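Local atomic coordinates of SusD superfamily protein (Bacteroides vulgatus ATCC 8482, PDB entry 3JQ0), a protein that belongs to the SusD family of outer-membrane proteins and probably binds sugars or related nutrients at the cell surface. Residues F31-P36 against R448-R453; Y171-G176 against A220-V225; E236-K241 against L356-I361; R363-L368 against R440-E445. All coordinates share one frame; numbering follows the deposited sequence. Where two conformers were deposited one is given.

Contact 1 (F31-P36 against R448-R453); sequences FLLGEP and RWYDIR
G34 lies against the ring of Y450, and this is the tight part of the contact: its CA stands over one face of the ring, 3.8 Å from the ring centroid, a CH-pi contact with no room for a side chain, since a CB on G34 would come about 3 Å from CD2 of Y450. L33 O sits over that same face, offset toward the rim. Next to it L33 CB meets Y450 OH at 3.5 Å, the two side chains crossing obliquely. The carbonyl of G34, near the end of helix 27-34, points into the start of helix 448-455, where its O takes two weak hydrogen bonds, from W449 N at 2.8 Å and from Y450 N at 3.3 Å. W449 has CG anti to the backbone N (chi1 171°), and its CD1 comes to 3.2 Å from L33 O. The looser margins are bridged by water. One molecule donates to L33 O and weakly accepts from W449 NE1; another donates to E35 OE1, 2.7 Å away, and accepts from R448 N, so a single bound water links the E35 carboxylate to R448 N, and OE1 also bonds G446 N. The polar tips have partners outside the two segments: Y450 OH bonds H117 ND1 and S121 OG, R448 pairs with D39, and E35 OE2 bonds Y41 OH. The contact is thus a buried end-of-helix junction, the last turn of helix 27-34 meeting the first of helix 448-455, with helix 97-122 beside L33, helix 430-441 beside R448 and strand 41-43 beside F31 and P36.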
# COMPACT_ATOMS: atom_id res chain seq x y z
N PHE A 31 -5.74 -0.09 -0.16
CA PHE A 31 -5.36 1.01 0.71
C PHE A 31 -6.02 0.91 2.07
O PHE A 31 -5.36 1.01 3.11
CB PHE A 31 -5.64 2.35 0.04
CG PHE A 31 -5.61 3.53 0.96
CD1 PHE A 31 -4.40 4.02 1.47
CD2 PHE A 31 -6.81 4.10 1.38
CE1 PHE A 31 -4.45 5.12 2.34
CE2 PHE A 31 -6.83 5.18 2.24
CZ PHE A 31 -5.65 5.68 2.73
N LEU A 32 -7.35 0.75 2.07
CA LEU A 32 -8.08 0.73 3.33
C LEU A 32 -7.64 -0.40 4.24
O LEU A 32 -7.58 -0.23 5.47
CB LEU A 32 -9.59 0.62 3.09
CG LEU A 32 -10.31 1.82 2.42
CD1 LEU A 32 -11.80 1.45 2.26
CD2 LEU A 32 -10.08 3.11 3.17
N LEU A 33 -7.39 -1.58 3.66
CA LEU A 33 -6.99 -2.71 4.45
C LEU A 33 -5.59 -2.53 5.00
O LEU A 33 -5.30 -3.02 6.11
CB LEU A 33 -7.01 -3.99 3.57
CG LEU A 33 -8.42 -4.47 3.19
CD1 LEU A 33 -8.29 -5.63 2.22
CD2 LEU A 33 -9.20 -4.89 4.42
N GLY A 34 -4.71 -1.82 4.28
CA GLY A 34 -3.31 -1.80 4.65
C GLY A 34 -2.82 -0.60 5.42
O GLY A 34 -1.69 -0.65 5.93
N GLU A 35 -3.64 0.46 5.57
CA GLU A 35 -3.15 1.72 6.13
C GLU A 35 -3.98 2.39 7.23
O GLU A 35 -3.44 2.62 8.31
CB GLU A 35 -2.70 2.66 5.02
CG GLU A 35 -2.29 4.03 5.47
CD GLU A 35 -1.65 4.87 4.37
OE1 GLU A 35 -1.04 4.28 3.45
OE2 GLU A 35 -1.73 6.13 4.43
N PRO A 36 -5.25 2.78 6.99
CA PRO A 36 -5.90 3.71 7.91
C PRO A 36 -6.28 3.23 9.29
O PRO A 36 -6.66 4.08 10.10
CB PRO A 36 -7.13 4.21 7.14
CG PRO A 36 -6.84 3.94 5.72
CD PRO A 36 -6.01 2.70 5.72
N ARG A 448 1.18 0.84 6.34
CA ARG A 448 1.49 1.02 7.75
C ARG A 448 0.79 0.04 8.67
O ARG A 448 1.41 -0.42 9.65
CB ARG A 448 1.19 2.48 8.15
CG ARG A 448 1.38 2.81 9.61
CD ARG A 448 2.80 2.72 10.12
NE ARG A 448 2.88 3.35 11.42
CZ ARG A 448 4.02 3.47 12.11
NH1 ARG A 448 5.14 2.92 11.69
NH2 ARG A 448 4.02 4.17 13.24
N TRP A 449 -0.51 -0.21 8.46
CA TRP A 449 -1.21 -1.17 9.28
C TRP A 449 -0.67 -2.58 9.12
O TRP A 449 -0.43 -3.30 10.10
CB TRP A 449 -2.71 -1.08 9.03
CG TRP A 449 -3.52 -2.18 9.66
CD1 TRP A 449 -4.06 -3.24 9.01
CD2 TRP A 449 -3.91 -2.32 11.05
NE1 TRP A 449 -4.78 -4.04 9.88
CE2 TRP A 449 -4.71 -3.50 11.13
CE3 TRP A 449 -3.69 -1.56 12.19
CZ2 TRP A 449 -5.24 -3.93 12.32
CZ3 TRP A 449 -4.23 -1.98 13.37
CH2 TRP A 449 -5.01 -3.16 13.42
N TYR A 450 -0.42 -2.99 7.89
CA TYR A 450 0.16 -4.30 7.66
C TYR A 450 1.56 -4.40 8.27
O TYR A 450 1.93 -5.47 8.75
CB TYR A 450 0.16 -4.62 6.17
CG TYR A 450 -1.16 -5.00 5.56
CD1 TYR A 450 -2.11 -5.73 6.25
CD2 TYR A 450 -1.43 -4.76 4.22
CE1 TYR A 450 -3.26 -6.20 5.65
CE2 TYR A 450 -2.58 -5.21 3.63
CZ TYR A 450 -3.47 -5.99 4.30
OH TYR A 450 -4.60 -6.53 3.71
N ASP A 451 2.34 -3.31 8.26
CA ASP A 451 3.68 -3.34 8.88
C ASP A 451 3.60 -3.67 10.35
O ASP A 451 4.34 -4.51 10.88
CB ASP A 451 4.35 -1.95 8.75
CG ASP A 451 4.76 -1.52 7.35
OD1 ASP A 451 4.84 -2.37 6.45
OD2 ASP A 451 5.06 -0.29 7.23
N ILE A 452 2.75 -2.96 11.09
CA ILE A 452 2.67 -3.15 12.52
C ILE A 452 2.03 -4.48 12.86
O ILE A 452 2.43 -5.17 13.80
CB ILE A 452 2.08 -1.92 13.25
CG1 ILE A 452 0.61 -1.69 12.93
CG2 ILE A 452 2.95 -0.69 12.95
CD1 ILE A 452 0.02 -0.44 13.59
N ARG A 453 1.03 -4.89 12.08
CA ARG A 453 0.42 -6.20 12.25
C ARG A 453 1.44 -7.32 12.07
O ARG A 453 1.45 -8.29 12.85
CB ARG A 453 -0.71 -6.39 11.24
CG ARG A 453 -2.01 -5.70 11.66
CD ARG A 453 -2.83 -6.58 12.58
NE ARG A 453 -3.47 -7.68 11.83
CZ ARG A 453 -3.38 -8.97 12.08
NH1 ARG A 453 -2.60 -9.43 13.06
NH2 ARG A 453 -4.05 -9.81 11.31
O HOH W 1 -6.27 -5.32 7.30
O HOH W 2 1.19 3.14 4.53

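Contact 2 (Y171-G176 against A220-V225)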
# COMPACT_ATOMS: atom_id res chain seq x y z
N TYR A 171 11.88 -13.19 -15.83
CA TYR A 171 11.59 -12.03 -14.99
C TYR A 171 11.39 -10.73 -15.78
O TYR A 171 11.20 -9.68 -15.21
CB TYR A 171 12.75 -11.82 -14.03
CG TYR A 171 12.68 -12.66 -12.80
CD1 TYR A 171 12.90 -14.04 -12.82
CD2 TYR A 171 12.36 -12.09 -11.60
CE1 TYR A 171 12.86 -14.80 -11.64
CE2 TYR A 171 12.30 -12.86 -10.45
CZ TYR A 171 12.58 -14.19 -10.45
OH TYR A 171 12.55 -14.86 -9.26
N SER A 172 11.46 -10.83 -17.09
CA SER A 172 11.06 -9.74 -17.95
C SER A 172 9.65 -9.31 -17.56
O SER A 172 8.81 -10.11 -17.13
CB SER A 172 11.05 -10.22 -19.40
OG SER A 172 9.79 -10.88 -19.73
N PHE A 173 9.33 -8.05 -17.79
CA PHE A 173 7.96 -7.56 -17.63
C PHE A 173 7.33 -7.73 -19.02
O PHE A 173 7.13 -6.76 -19.75
CB PHE A 173 7.96 -6.09 -17.17
CG PHE A 173 8.56 -5.89 -15.80
CD1 PHE A 173 7.84 -6.24 -14.67
CD2 PHE A 173 9.83 -5.35 -15.64
CE1 PHE A 173 8.38 -6.06 -13.42
CE2 PHE A 173 10.36 -5.20 -14.40
CZ PHE A 173 9.62 -5.53 -13.28
N LYS A 174 7.00 -8.98 -19.34
CA LYS A 174 6.53 -9.33 -20.67
C LYS A 174 5.29 -8.56 -21.07
O LYS A 174 5.14 -8.21 -22.23
CB LYS A 174 6.25 -10.83 -20.77
CG LYS A 174 5.75 -11.32 -22.14
CD LYS A 174 5.43 -12.83 -22.00
CE LYS A 174 4.89 -13.50 -23.25
NZ LYS A 174 3.44 -13.84 -23.08
N LEU A 175 4.40 -8.30 -20.11
CA LEU A 175 3.18 -7.57 -20.36
C LEU A 175 3.19 -6.19 -19.67
O LEU A 175 2.13 -5.56 -19.52
CB LEU A 175 1.99 -8.37 -19.93
CG LEU A 175 1.80 -9.68 -20.71
CD1 LEU A 175 0.64 -10.46 -20.18
CD2 LEU A 175 1.57 -9.43 -22.22
N GLY A 176 4.38 -5.75 -19.28
CA GLY A 176 4.56 -4.45 -18.63
C GLY A 176 4.49 -4.52 -17.10
O GLY A 176 4.01 -5.50 -16.53
N ALA A 220 14.90 -8.76 -11.83
CA ALA A 220 14.17 -7.96 -12.78
C ALA A 220 14.91 -6.61 -12.99
O ALA A 220 15.80 -6.22 -12.23
CB ALA A 220 12.74 -7.76 -12.31
N ASP A 221 14.48 -5.89 -14.01
CA ASP A 221 15.02 -4.57 -14.33
C ASP A 221 14.37 -3.52 -13.44
O ASP A 221 13.46 -2.81 -13.85
CB ASP A 221 14.77 -4.29 -15.80
CG ASP A 221 15.30 -2.98 -16.26
OD1 ASP A 221 16.23 -2.44 -15.63
OD2 ASP A 221 14.72 -2.46 -17.26
N VAL A 222 14.87 -3.45 -12.21
CA VAL A 222 14.30 -2.62 -11.16
C VAL A 222 15.42 -1.87 -10.44
O VAL A 222 16.55 -2.37 -10.31
CB VAL A 222 13.43 -3.42 -10.16
CG1 VAL A 222 12.15 -3.89 -10.90
CG2 VAL A 222 14.20 -4.53 -9.52
N GLY A 223 15.10 -0.70 -9.94
CA GLY A 223 16.02 0.05 -9.12
C GLY A 223 15.30 1.30 -8.63
O GLY A 223 14.16 1.60 -9.03
N LEU A 224 15.98 2.02 -7.76
CA LEU A 224 15.37 3.25 -7.23
C LEU A 224 15.39 4.38 -8.28
O LEU A 224 16.39 4.58 -8.98
CB LEU A 224 16.11 3.76 -6.00
CG LEU A 224 16.12 2.88 -4.76
CD1 LEU A 224 16.94 3.49 -3.63
CD2 LEU A 224 14.67 2.59 -4.30
N VAL A 225 14.30 5.11 -8.36
CA VAL A 225 14.27 6.40 -9.08
C VAL A 225 15.01 7.40 -8.18
O VAL A 225 14.56 7.73 -7.07
CB VAL A 225 12.83 6.85 -9.34
CG1 VAL A 225 12.80 8.32 -9.78
CG2 VAL A 225 12.14 6.00 -10.38
O HOH W 3 12.81 -7.32 -15.88
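F173 and A220 meet through the far end of the phenylalanine ring, whose CZ lies 4.0 Å from the methyl CB of A220. CG of F173 is anti to the carbonyl carbon (chi1 -65°), on a CB that already points toward 220-225. V222 CG1 arrives at the ring edge, in its plane, 3.8 Å from CZ, and the two side chains cross at about a right angle. CG1 of V222 is itself anti to the carbonyl carbon (chi1 -69°), beside the backbone N. CE2 of F173 also comes to 4.0 Å from D221 O, again at the edge. Both loops bend sharply here, F173 and D221 each being the centre of an inverse gamma turn, and a type I turn runs on from F173 to G176; the contact joins the loop between helices 149-167 and 182-199 to the one between helices 204-217 and 229-233. An alanine in place of F173 would probably open a gap beside A220 and V222, leaving V222 CG1 without its ring edge. Y171 backs A220 from the other segment, its O lying 3.8 Å from A220 CB. A water crosses between the backbones, donating to Y171 O and accepting from D221 N, each at 2.9 Å. D221 OD2 also bonds a bound Tris molecule, probably from the crystallisation liquor.

Contact 3 (E236-K241 against L356-I361)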
# COMPACT_ATOMS: atom_id res chain seq x y z
N GLU A 236 3.76 11.80 -15.55
CA GLU A 236 4.61 11.77 -16.72
C GLU A 236 5.74 10.79 -16.66
O GLU A 236 6.49 10.68 -17.62
CB GLU A 236 5.17 13.15 -17.00
CG GLU A 236 4.05 14.17 -17.29
CD GLU A 236 3.12 13.90 -18.53
OE1 GLU A 236 3.48 13.10 -19.44
OE2 GLU A 236 2.01 14.54 -18.62
N ASN A 237 5.93 10.06 -15.57
CA ASN A 237 7.01 9.10 -15.44
C ASN A 237 6.53 7.71 -15.08
O ASN A 237 7.23 6.95 -14.44
CB ASN A 237 8.05 9.60 -14.44
CG ASN A 237 9.34 8.83 -14.50
OD1 ASN A 237 9.80 8.43 -15.58
ND2 ASN A 237 9.98 8.64 -13.34
N LYS A 238 5.33 7.36 -15.51
CA LYS A 238 4.78 6.06 -15.23
C LYS A 238 5.63 4.90 -15.69
O LYS A 238 6.36 4.97 -16.66
CB LYS A 238 3.39 5.92 -15.87
CG LYS A 238 2.38 6.84 -15.23
CD LYS A 238 1.00 6.69 -15.89
CE LYS A 238 -0.04 7.53 -15.20
NZ LYS A 238 -1.40 7.01 -15.40
N LYS A 239 5.53 3.79 -14.96
CA LYS A 239 6.21 2.54 -15.34
C LYS A 239 7.72 2.71 -15.39
O LYS A 239 8.42 2.06 -16.15
CB LYS A 239 5.65 1.96 -16.61
CG LYS A 239 4.18 1.53 -16.45
CD LYS A 239 3.57 0.77 -17.55
CE LYS A 239 3.64 1.53 -18.79
NZ LYS A 239 2.88 0.80 -19.90
N ASN A 240 8.21 3.56 -14.51
CA ASN A 240 9.64 3.77 -14.29
C ASN A 240 10.25 2.53 -13.61
O ASN A 240 9.55 1.58 -13.24
CB ASN A 240 9.87 5.03 -13.48
CG ASN A 240 9.18 4.97 -12.15
OD1 ASN A 240 9.53 4.14 -11.31
ND2 ASN A 240 8.20 5.87 -11.93
N LYS A 241 11.56 2.51 -13.50
CA LYS A 241 12.26 1.30 -13.05
C LYS A 241 12.04 0.96 -11.61
O LYS A 241 12.36 -0.15 -11.18
CB LYS A 241 13.78 1.47 -13.25
CG LYS A 241 14.36 2.65 -12.46
N LEU A 356 -5.23 10.89 -12.01
CA LEU A 356 -5.03 9.82 -12.99
C LEU A 356 -3.67 9.16 -12.86
O LEU A 356 -3.24 8.47 -13.77
CB LEU A 356 -5.23 10.39 -14.39
CG LEU A 356 -6.62 10.96 -14.66
CD1 LEU A 356 -6.65 11.59 -16.11
CD2 LEU A 356 -7.71 9.94 -14.52
N ASP A 357 -3.01 9.34 -11.70
CA ASP A 357 -1.76 8.65 -11.47
C ASP A 357 -1.96 7.15 -11.41
O ASP A 357 -3.02 6.67 -11.00
CB ASP A 357 -1.15 9.06 -10.12
CG ASP A 357 -0.69 10.47 -10.10
OD1 ASP A 357 0.20 10.82 -10.90
OD2 ASP A 357 -1.21 11.23 -9.24
N ASP A 358 -0.92 6.41 -11.79
CA ASP A 358 -0.88 5.00 -11.45
C ASP A 358 -0.76 4.82 -9.94
O ASP A 358 -0.24 5.70 -9.26
CB ASP A 358 0.32 4.30 -12.12
CG ASP A 358 0.17 4.13 -13.63
OD1 ASP A 358 -0.91 4.44 -14.19
OD2 ASP A 358 1.17 3.66 -14.22
N PHE A 359 -1.25 3.72 -9.40
CA PHE A 359 -1.17 3.43 -7.98
C PHE A 359 -0.19 2.30 -7.74
O PHE A 359 -0.46 1.15 -8.10
CB PHE A 359 -2.51 3.06 -7.38
CG PHE A 359 -2.45 2.82 -5.91
CD1 PHE A 359 -1.98 3.83 -5.07
CD2 PHE A 359 -2.80 1.63 -5.35
CE1 PHE A 359 -1.93 3.66 -3.72
CE2 PHE A 359 -2.75 1.46 -3.96
CZ PHE A 359 -2.30 2.48 -3.15
N PRO A 360 1.01 2.59 -7.20
CA PRO A 360 1.99 1.50 -7.01
C PRO A 360 1.51 0.48 -5.99
O PRO A 360 0.95 0.85 -4.97
CB PRO A 360 3.23 2.25 -6.48
CG PRO A 360 3.03 3.69 -6.83
CD PRO A 360 1.53 3.90 -6.77
N ILE A 361 1.77 -0.78 -6.28
CA ILE A 361 1.55 -1.91 -5.35
C ILE A 361 2.87 -2.34 -4.76
O ILE A 361 3.06 -2.42 -3.54
CB ILE A 361 0.78 -3.07 -6.01
CG1 ILE A 361 -0.62 -2.62 -6.47
CG2 ILE A 361 0.73 -4.28 -5.09
CD1 ILE A 361 -1.55 -2.24 -5.36
O HOH W 4 3.55 3.56 -12.81
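K238 and D358 form the salt bridge of this contact: NZ of the lysine is 2.9 Å from OD1 of the aspartate. The ammonium comes from above the carboxylate plane, 56° out of it. OD1 is also bonded by the backbone N of N249, so this oxygen has two donors. A second hydrogen bond runs from K238 NZ to L356 O, 2.9 Å away, and lies nearly along the C=O axis, with a C=O...N angle of 160°.

The van der Waals share comes from the lysine methylenes, laid against the carboxylate oxygens. Extended beyond CG, the chain runs over the aspartate, CG of K238 being 3.5 Å from D358 OD2 and CD 3.4 Å from D358 OD1. In the fold, this fastens the loop that leads from helix 229-233 into strand 243-247 to the approach to strand 359-363, the antiparallel partner of 243-247. A methionine in place of K238 would probably leave the D358 carboxylate without its positive mate and L356 O without this donor.

Water supplies the remaining link: one molecule accepts from K239 N and donates to D358 OD2, at 2.9 and 2.8 Å. Within the loop, N240 ND2 bonds N237 O at 2.9 Å, and also I232 O.

Contact 4 (R363-L368 against R440-E445)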
# COMPACT_ATOMS: atom_id res chain seq x y z
N ARG A 363 6.99 -1.44 -5.12
CA ARG A 363 8.08 -0.58 -5.56
C ARG A 363 9.41 -1.11 -5.12
O ARG A 363 9.49 -1.80 -4.08
CB ARG A 363 7.92 0.90 -4.85
CG ARG A 363 6.80 1.69 -5.37
CD ARG A 363 6.94 3.08 -5.12
NE ARG A 363 6.69 3.57 -3.78
CZ ARG A 363 7.59 4.13 -2.99
NH1 ARG A 363 8.89 4.10 -3.22
NH2 ARG A 363 7.16 4.75 -1.91
N TYR A 364 10.50 -0.73 -5.80
CA TYR A 364 11.80 -1.22 -5.40
C TYR A 364 12.19 -0.79 -3.96
O TYR A 364 12.82 -1.58 -3.26
CB TYR A 364 12.87 -0.83 -6.40
CG TYR A 364 14.17 -1.55 -6.17
CD1 TYR A 364 14.27 -2.90 -6.36
CD2 TYR A 364 15.32 -0.89 -5.77
CE1 TYR A 364 15.47 -3.57 -6.14
CE2 TYR A 364 16.52 -1.54 -5.57
CZ TYR A 364 16.59 -2.88 -5.76
OH TYR A 364 17.75 -3.59 -5.55
N ALA A 365 11.79 0.39 -3.49
CA ALA A 365 12.10 0.74 -2.09
C ALA A 365 11.46 -0.27 -1.14
O ALA A 365 11.96 -0.49 -0.04
CB ALA A 365 11.66 2.15 -1.74
N ASP A 366 10.28 -0.80 -1.52
CA ASP A 366 9.58 -1.82 -0.70
C ASP A 366 10.42 -3.09 -0.66
O ASP A 366 10.63 -3.65 0.42
CB ASP A 366 8.18 -2.02 -1.33
CG ASP A 366 7.18 -2.78 -0.49
OD1 ASP A 366 7.47 -3.09 0.68
OD2 ASP A 366 6.08 -3.00 -1.03
N CYS A 367 10.93 -3.53 -1.81
CA CYS A 367 11.86 -4.67 -1.84
C CYS A 367 12.99 -4.43 -0.83
O CYS A 367 13.30 -5.27 -0.02
CB CYS A 367 12.38 -4.83 -3.27
SG CYS A 367 13.70 -6.05 -3.43
N LEU A 368 13.65 -3.29 -0.94
CA LEU A 368 14.81 -3.04 -0.07
C LEU A 368 14.45 -3.05 1.41
O LEU A 368 15.18 -3.62 2.22
CB LEU A 368 15.49 -1.70 -0.45
CG LEU A 368 16.15 -1.65 -1.82
CD1 LEU A 368 16.82 -0.26 -1.99
CD2 LEU A 368 17.15 -2.80 -2.02
N ARG A 440 7.73 6.77 6.59
CA ARG A 440 8.15 7.90 5.79
C ARG A 440 8.01 7.64 4.30
O ARG A 440 7.72 8.57 3.52
CB ARG A 440 9.60 8.28 6.15
CG ARG A 440 9.71 8.90 7.53
CD ARG A 440 11.15 9.17 7.93
NE ARG A 440 11.20 9.92 9.18
CZ ARG A 440 12.27 10.07 9.95
NH1 ARG A 440 13.38 9.41 9.69
NH2 ARG A 440 12.18 10.85 11.01
N GLU A 441 8.27 6.41 3.84
CA GLU A 441 8.38 6.08 2.44
C GLU A 441 6.98 5.85 1.81
O GLU A 441 6.83 6.10 0.61
CB GLU A 441 9.24 4.80 2.32
CG GLU A 441 9.57 4.40 0.91
CD GLU A 441 10.45 5.37 0.11
OE1 GLU A 441 11.20 6.13 0.75
OE2 GLU A 441 10.42 5.27 -1.16
N PHE A 442 6.00 5.34 2.56
CA PHE A 442 4.81 4.73 2.00
C PHE A 442 3.49 5.36 2.39
O PHE A 442 2.44 4.74 2.26
CB PHE A 442 4.77 3.21 2.29
CG PHE A 442 5.89 2.45 1.60
CD1 PHE A 442 5.91 2.34 0.22
CD2 PHE A 442 6.91 1.87 2.33
CE1 PHE A 442 6.94 1.65 -0.43
CE2 PHE A 442 7.92 1.21 1.69
CZ PHE A 442 7.98 1.15 0.32
N MSE A 443 3.48 6.65 2.79
CA MSE A 443 2.19 7.27 3.06
C MSE A 443 1.27 7.16 1.88
O MSE A 443 1.69 7.39 0.72
CB MSE A 443 2.36 8.76 3.44
CG MSE A 443 3.18 9.04 4.64
SE MSE A 443 3.07 10.87 5.22
CE MSE A 443 1.32 10.72 6.06
N PHE A 444 -0.01 6.84 2.13
CA PHE A 444 -1.04 6.73 1.08
C PHE A 444 -0.85 5.53 0.14
O PHE A 444 -1.55 5.42 -0.83
CB PHE A 444 -1.22 8.05 0.27
CG PHE A 444 -1.16 9.26 1.14
CD1 PHE A 444 -2.11 9.48 2.14
CD2 PHE A 444 -0.12 10.18 1.04
CE1 PHE A 444 -2.04 10.52 3.00
CE2 PHE A 444 -0.05 11.26 1.91
CZ PHE A 444 -1.02 11.42 2.90
N GLU A 445 0.05 4.60 0.49
CA GLU A 445 0.32 3.43 -0.30
C GLU A 445 -0.13 2.14 0.36
O GLU A 445 0.08 1.07 -0.19
CB GLU A 445 1.78 3.36 -0.76
CG GLU A 445 2.15 4.45 -1.76
CD GLU A 445 3.62 4.40 -2.10
OE1 GLU A 445 3.96 3.51 -2.93
OE2 GLU A 445 4.40 5.25 -1.62
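R363, at the N-cap position of helix 364-377, reaches across to E441 and E445. Its CB points toward their segment, and CG, anti to the carbonyl carbon (chi1 -71°), carries the chain on toward E445. CD comes to 3.7 Å from E445 OE1. After the bend at chi3, NE donates to that same OE1 at 2.9 Å, on the oxygen's syn lone pair, with the N-H almost straight. F442 CE1 stands over one face of the guanidinium, nearest NH2 at 3.4 Å rather than over CZ, with the two planes 44° apart. NH2 gives the second half of the side-on grip on E445, reaching OE2 at 2.8 Å, again to a syn lone pair; guanidinium and carboxylate are nearly coplanar, 20° apart. NH1 turns to the other acid and bonds E441 OE2 at 2.8 Å through the oxygen's anti lone pair, and NH2 adds a weak bond to that oxygen. Beyond the arginine, A365 CB packs 3.4 Å from E441 OE2, while F442 CZ lies 3.6 Å from D366 CB, whose carboxylate is paired with R438. The contact links the start of helix 364-377 to the end of helix 430-441 and the type II turn F442-E445. Further charges join the network: E242 meets R363, R392 and R315 meet E441, and K341 meets E445. Acids and bases are interleaved in one buried cluster, and this mutual pairing is likely to keep them charged despite their burial.

Overall arrangement
Contact 1 closes the longest loop of the four, and the other three lie inside it in sequence order: contact 2, then 3, then 4. Contacts 1 and 4 have centres about 13 Å apart and touch, E35 OE2 probably bonding F444 N; helix 430-441 is followed, after the turn at F442-E445, by helix 448-455. Contact 4 also follows contact 3 along the chain, strand 359-363 running into helix 364-377, and F359 packs against F444. Contact 2, at the surface, its centre about 26 Å from that of contact 1, reaches the interior through G223, probably bonded to K241 of contact 3, and through V222 and L224 on Y364 and A365. Segments far apart in sequence are thereby joined from surface loops to the buried helix junctions.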